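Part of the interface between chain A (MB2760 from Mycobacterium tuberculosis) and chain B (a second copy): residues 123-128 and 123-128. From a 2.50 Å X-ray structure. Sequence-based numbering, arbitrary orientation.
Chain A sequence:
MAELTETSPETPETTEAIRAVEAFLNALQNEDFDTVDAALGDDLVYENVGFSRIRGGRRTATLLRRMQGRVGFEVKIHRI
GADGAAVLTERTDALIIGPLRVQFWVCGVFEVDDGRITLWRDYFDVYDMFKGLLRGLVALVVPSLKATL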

# COMPACT_ATOMS: atom_id res chain seq x y z
N TYR A 123 -2.61 5.69 -0.89
CA TYR A 123 -1.64 4.64 -0.68
C TYR A 123 -2.01 3.47 -1.55
O TYR A 123 -3.18 3.08 -1.62
N PHE A 124 -1.00 2.88 -2.18
CA PHE A 124 -1.14 1.68 -2.97
C PHE A 124 0.21 0.98 -3.04
O PHE A 124 1.22 1.52 -2.59
N ASP A 125 0.21 -0.20 -3.66
CA ASP A 125 1.37 -1.09 -3.67
C ASP A 125 1.84 -1.29 -5.12
O ASP A 125 1.02 -1.65 -5.96
N VAL A 126 3.12 -1.06 -5.39
CA VAL A 126 3.65 -1.26 -6.76
C VAL A 126 3.50 -2.71 -7.22
O VAL A 126 3.20 -2.95 -8.37
N TYR A 127 3.71 -3.67 -6.35
CA TYR A 127 3.53 -5.07 -6.71
C TYR A 127 2.06 -5.37 -7.12
O TYR A 127 1.80 -5.97 -8.17
N ASP A 128 1.12 -4.92 -6.32
CA ASP A 128 -0.28 -5.04 -6.66
C ASP A 128 -0.62 -4.30 -7.99
O ASP A 128 -1.35 -4.82 -8.83
N TYR B 123 -2.39 -3.36 4.78
CA TYR B 123 -1.95 -2.98 3.47
C TYR B 123 -0.63 -2.24 3.61
O TYR B 123 -0.49 -1.38 4.48
N PHE B 124 0.31 -2.56 2.73
CA PHE B 124 1.57 -1.88 2.63
C PHE B 124 2.12 -2.06 1.22
O PHE B 124 1.56 -2.81 0.43
N ASP B 125 3.25 -1.41 0.96
CA ASP B 125 3.83 -1.32 -0.39
C ASP B 125 5.21 -1.99 -0.38
O ASP B 125 6.04 -1.63 0.45
N VAL B 126 5.45 -2.92 -1.30
CA VAL B 126 6.77 -3.58 -1.37
C VAL B 126 7.89 -2.59 -1.67
O VAL B 126 8.96 -2.70 -1.12
N TYR B 127 7.65 -1.61 -2.52
CA TYR B 127 8.66 -0.60 -2.80
C TYR B 127 9.03 0.22 -1.53
O TYR B 127 10.20 0.39 -1.19
N ASP B 128 8.02 0.67 -0.81
CA ASP B 128 8.24 1.34 0.45
C ASP B 128 8.96 0.42 1.48
O ASP B 128 9.88 0.85 2.17

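Two aspartate side chains meet head to head at the centre of this contact. Asp A125 OD1 lies 3.1 Å from Asp B125 OD1. Both atoms are acceptors and both groups would normally carry a negative charge, so this approach is not a hydrogen bond. What offsets the crowding is a set of backbone amides that point at these oxygens from both chains.

The two copies are related by an exact two-fold axis, so each contact between unlike residues occurs twice. The backbones come closest at the same residue, with Asp A125 CA and Asp B125 CA 4.1 Å apart. The CA-to-CB bond of each Asp 125 runs sideways to the other stretch. With chi1 at 170° (t) and chi2 at 37°, the carboxylate end comes nearer to the partner.

Each carboxylate reaches across to the first helical residue of the other copy. Val B126 N donates to Asp A125 OD1 at 2.9 Å, and Val A126 N donates to Asp B125 OD1 at 2.9 Å. The angle at the hydrogen is 165° in both, so these bonds are nearly straight. They are the two hydrogen bonds that cross between the stretches.

The same side chains also cap their own helices. Asp A125 sits at the N-cap position, just before the helix that starts at Val A126. Asp A125 OD1 accepts a weak bond from Tyr A127 N at 3.3 Å. Asp A125 OD2 accepts another weak bond from Asp A128 N at 3.0 Å. Asp B125 does the same for Tyr B127 and Asp B128. OD1 therefore serves a helix start in each copy, its own and its partner's. Amides in the first turn of a helix lack acceptors within that helix, which is why a carboxylate suits this place.

Beside the polar centre is a small apolar patch. Val A126 and Val B126 have chi1 at -51° (m), and their CA-to-CB bonds point sideways. Val A126 CG2 meets Val B126 CG2 at 3.6 Å. The same methyl also touches the next residue across the axis, with Val A126 CG2 3.7 Å from Tyr B127 CB. Val B126 CG2 packs equally on Tyr A127 CB.

The CA-to-CB bonds of Tyr A127 and Tyr B127 point toward the other stretch, but chi1 at 170° (t) leads the ends away; chi2 at 64° sets the tilt of the ring. The closest contact of each is thus made by CB. The CG1 methyl of the opposing valine lies oblique to each ring.

Phe A124 and Phe B124 point away, with chi1 at 48° (p), and contribute through the backbone. Phe A124 O is 3.5 Å from Asp B125 CB, and the mate contact is the same. Tyr A123 and Tyr B123 point toward the other stretch with chi1 at -70° (m), yet they make no contact with it. Asp A128 and Asp B128 are out of reach; their OD2 atoms are hydrogen-bonded elsewhere in the structure.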

# COMPACT_ATOMS: atom_id res chain seq x y z
CB TYR A 123 -1.75 4.13 0.75
CG TYR A 123 -1.30 5.05 1.84
CD1 TYR A 123 -2.17 5.98 2.39
CD2 TYR A 123 -0.02 4.95 2.36
CE1 TYR A 123 -1.76 6.80 3.44
CE2 TYR A 123 0.40 5.77 3.39
CZ TYR A 123 -0.47 6.69 3.92
OH TYR A 123 -0.03 7.48 4.96
CB PHE A 124 -1.63 2.03 -4.38
CG PHE A 124 -0.86 3.14 -5.00
CD1 PHE A 124 -1.34 4.45 -4.94
CD2 PHE A 124 0.35 2.89 -5.65
CE1 PHE A 124 -0.62 5.51 -5.52
CE2 PHE A 124 1.07 3.92 -6.23
CZ PHE A 124 0.59 5.24 -6.16
CB ASP A 125 0.95 -2.43 -3.03
CG ASP A 125 1.98 -3.51 -3.20
OD1 ASP A 125 3.18 -3.21 -3.15
OD2 ASP A 125 1.55 -4.69 -3.34
CB VAL A 126 5.15 -0.80 -6.95
CG1 VAL A 126 5.33 0.62 -6.45
CG2 VAL A 126 6.09 -1.71 -6.24
CB TYR A 127 4.03 -5.95 -5.56
CG TYR A 127 3.69 -7.41 -5.66
CD1 TYR A 127 4.20 -8.20 -6.69
CD2 TYR A 127 2.86 -8.02 -4.70
CE1 TYR A 127 3.90 -9.55 -6.77
CE2 TYR A 127 2.55 -9.37 -4.76
CZ TYR A 127 3.06 -10.13 -5.80
OH TYR A 127 2.74 -11.47 -5.84
CB ASP A 128 -1.12 -4.51 -5.52
CG ASP A 128 -2.59 -4.61 -5.82
OD1 ASP A 128 -3.10 -5.75 -5.83
OD2 ASP A 128 -3.24 -3.55 -6.05
CB TYR B 123 -2.91 -1.96 2.89
CG TYR B 123 -4.27 -2.45 2.51
CD1 TYR B 123 -5.30 -2.51 3.44
CD2 TYR B 123 -4.54 -2.83 1.20
CE1 TYR B 123 -6.58 -2.93 3.06
CE2 TYR B 123 -5.80 -3.27 0.82
CZ TYR B 123 -6.81 -3.31 1.76
OH TYR B 123 -8.05 -3.72 1.35
CB PHE B 124 2.55 -2.46 3.66
CG PHE B 124 2.59 -3.95 3.65
CD1 PHE B 124 1.82 -4.68 4.56
CD2 PHE B 124 3.39 -4.63 2.73
CE1 PHE B 124 1.85 -6.08 4.55
CE2 PHE B 124 3.43 -6.02 2.71
CZ PHE B 124 2.66 -6.75 3.62
CB ASP B 125 3.92 0.16 -0.77
CG ASP B 125 4.72 0.40 -2.02
OD1 ASP B 125 4.63 -0.43 -2.95
OD2 ASP B 125 5.40 1.46 -2.07
CB VAL B 126 6.84 -4.78 -2.40
CG1 VAL B 126 5.71 -5.76 -2.17
CG2 VAL B 126 6.79 -4.28 -3.81
CB TYR B 127 8.17 0.28 -3.96
CG TYR B 127 8.97 1.52 -4.22
CD1 TYR B 127 10.30 1.45 -4.63
CD2 TYR B 127 8.37 2.79 -4.07
CE1 TYR B 127 11.03 2.61 -4.88
CE2 TYR B 127 9.08 3.96 -4.32
CZ TYR B 127 10.41 3.86 -4.72
OH TYR B 127 11.10 5.03 -4.96
CB ASP B 128 6.91 1.82 1.01
CG ASP B 128 7.07 2.52 2.32
OD1 ASP B 128 7.62 3.65 2.30
OD2 ASP B 128 6.67 1.96 3.37